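Rab GDP-dissociation inhibitor (Saccharomyces cerevisiae, PDB 2BCG) inhibits GDP dissociation from the Rab GTPase SEC4 and extracts GDP-bound YPT7 from vacuolar membranes, and is essential in the yeast secretory pathway. Local coordinates at residues S118-Q123 and S139-I144. Residues are numbered along the deposited sequence; the frame is centred on the assembly and turned at random.
Sequences SYVFKQ and SPLMGI
L141, in the loop between helices 133-138 and 144-159, brings its branched end up to strand 118-122, where V120 and K122, alternate residues on one face of the strand, receive it. Its CD2 methyl lies 3.8 Å from CG1 of V120 and 3.9 Å from CE of K122, while CD1 also touches the valine methyl. A beta-branched valine suits the strand and offers L141 a compact apolar surface. The lysine chain leaves the strand with CG anti to the backbone N (chi1 -180°) and bends at chi3 (-80°), CE resting against the leucine as the chain crosses it. NZ of K122 donates to O of L141 at 3.1 Å, tilted 20° from the carbonyl plane, and to a water at 3.0 Å that in turn donates to O of P140. The loop is itself shaped by an ST turn, OG of S139 accepting from N of L141. Were K122 an alanine, the L141 carbonyl would probably lose this donor and the water its lysine partner. With the side chain of L141 about 4 Å from a bound geranylgeranyl group, the contact joins sheet to lipid-binding helices by a small apolar touch and an ammonium gripping two loop carbonyls, one through water.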
loop_
_atom_site.group_PDB
_atom_site.type_symbol
_atom_site.label_atom_id
_atom_site.label_comp_id
_atom_site.label_asym_id
_atom_site.label_seq_id
_atom_site.Cartn_x
_atom_site.Cartn_y
_atom_site.Cartn_z
ATOM N N SER A 118 -11.589 13.781 11.129
ATOM C CA SER A 118 -12.810 13.039 10.757
ATOM C C SER A 118 -13.958 13.981 11.095
ATOM O O SER A 118 -13.988 14.540 12.204
ATOM C CB SER A 118 -12.921 11.725 11.541
ATOM O OG SER A 118 -14.152 11.052 11.280
ATOM N N TYR A 119 -14.884 14.159 10.140
ATOM C CA TYR A 119 -16.039 15.078 10.273
ATOM C C TYR A 119 -17.306 14.285 10.219
ATOM O O TYR A 119 -17.382 13.311 9.484
ATOM C CB TYR A 119 -16.067 16.100 9.123
ATOM C CG TYR A 119 -14.998 17.150 9.237
ATOM C CD1 TYR A 119 -13.661 16.830 9.041
ATOM C CD2 TYR A 119 -15.332 18.450 9.528
ATOM C CE1 TYR A 119 -12.673 17.790 9.147
ATOM C CE2 TYR A 119 -14.357 19.424 9.653
ATOM C CZ TYR A 119 -13.025 19.079 9.465
ATOM O OH TYR A 119 -12.029 20.041 9.559
ATOM N N VAL A 120 -18.301 14.706 10.996
ATOM C CA VAL A 120 -19.598 14.053 10.995
ATOM C C VAL A 120 -20.650 15.026 10.498
ATOM O O VAL A 120 -20.612 16.206 10.839
ATOM C CB VAL A 120 -19.951 13.438 12.394
ATOM C CG1 VAL A 120 -20.213 14.524 13.483
ATOM C CG2 VAL A 120 -21.108 12.458 12.291
ATOM N N PHE A 121 -21.544 14.527 9.647
ATOM C CA PHE A 121 -22.664 15.291 9.096
ATOM C C PHE A 121 -23.842 15.298 10.059
ATOM O O PHE A 121 -24.237 14.252 10.580
ATOM C CB PHE A 121 -23.049 14.595 7.792
ATOM C CG PHE A 121 -24.188 15.204 7.028
ATOM C CD1 PHE A 121 -23.949 16.023 5.921
ATOM C CD2 PHE A 121 -25.500 14.859 7.335
ATOM C CE1 PHE A 121 -24.999 16.501 5.129
ATOM C CE2 PHE A 121 -26.553 15.342 6.570
ATOM C CZ PHE A 121 -26.311 16.175 5.477
ATOM N N LYS A 122 -24.396 16.481 10.294
ATOM C CA LYS A 122 -25.622 16.580 11.110
ATOM C C LYS A 122 -26.463 17.690 10.494
ATOM O O LYS A 122 -26.012 18.821 10.386
ATOM C CB LYS A 122 -25.274 16.856 12.594
ATOM C CG LYS A 122 -26.504 16.978 13.551
ATOM C CD LYS A 122 -26.078 17.441 14.961
ATOM C CE LYS A 122 -25.499 16.308 15.831
ATOM N NZ LYS A 122 -25.645 16.548 17.343
ATOM N N GLN A 123 -27.669 17.347 10.039
ATOM C CA GLN A 123 -28.632 18.339 9.510
ATOM C C GLN A 123 -28.015 19.272 8.455
ATOM O O GLN A 123 -28.125 20.503 8.570
ATOM C CB GLN A 123 -29.230 19.188 10.653
ATOM C CG GLN A 123 -30.184 18.453 11.593
ATOM C CD GLN A 123 -30.402 19.214 12.912
ATOM O OE1 GLN A 123 -30.731 20.404 12.910
ATOM N NE2 GLN A 123 -30.188 18.529 14.040
ATOM N N SER A 139 -16.832 21.293 21.288
ATOM C CA SER A 139 -17.749 20.794 20.251
ATOM C C SER A 139 -19.210 21.093 20.572
ATOM O O SER A 139 -19.652 20.880 21.708
ATOM C CB SER A 139 -17.583 19.290 20.080
ATOM O OG SER A 139 -18.465 18.823 19.074
ATOM N N PRO A 140 -19.966 21.603 19.575
ATOM C CA PRO A 140 -21.405 21.794 19.746
ATOM C C PRO A 140 -22.218 20.523 19.510
ATOM O O PRO A 140 -23.456 20.572 19.569
ATOM C CB PRO A 140 -21.740 22.840 18.687
ATOM C CG PRO A 140 -20.766 22.563 17.583
ATOM C CD PRO A 140 -19.498 22.097 18.263
ATOM N N LEU A 141 -21.529 19.410 19.235
ATOM C CA LEU A 141 -22.211 18.150 18.937
ATOM C C LEU A 141 -23.064 17.633 20.110
ATOM O O LEU A 141 -23.998 16.859 19.894
ATOM C CB LEU A 141 -21.203 17.093 18.487
ATOM C CG LEU A 141 -20.612 17.221 17.071
ATOM C CD1 LEU A 141 -19.446 16.253 16.905
ATOM C CD2 LEU A 141 -21.688 16.990 15.984
ATOM N N MET A 142 -22.730 18.062 21.338
ATOM C CA MET A 142 -23.419 17.628 22.569
ATOM C C MET A 142 -23.561 18.816 23.508
ATOM O O MET A 142 -22.691 19.689 23.523
ATOM C CB MET A 142 -22.594 16.568 23.307
ATOM C CG MET A 142 -22.402 15.260 22.576
ATOM S SD MET A 142 -21.678 14.063 23.696
ATOM C CE MET A 142 -21.346 12.749 22.507
ATOM N N GLY A 143 -24.630 18.835 24.305
ATOM C CA GLY A 143 -24.752 19.804 25.393
ATOM C C GLY A 143 -23.960 19.386 26.620
ATOM O O GLY A 143 -23.472 18.245 26.704
ATOM N N ILE A 144 -23.864 20.291 27.599
ATOM C CA ILE A 144 -23.015 20.071 28.776
ATOM C C ILE A 144 -23.376 18.808 29.568
ATOM O O ILE A 144 -22.513 18.002 29.914
ATOM C CB ILE A 144 -23.009 21.296 29.729
ATOM C CG1 ILE A 144 -22.474 22.537 29.001
ATOM C CG2 ILE A 144 -22.147 21.012 30.976
ATOM C CD1 ILE A 144 -22.334 23.842 29.851
HETATM O O HOH W 1 -25.405 19.502 17.374
#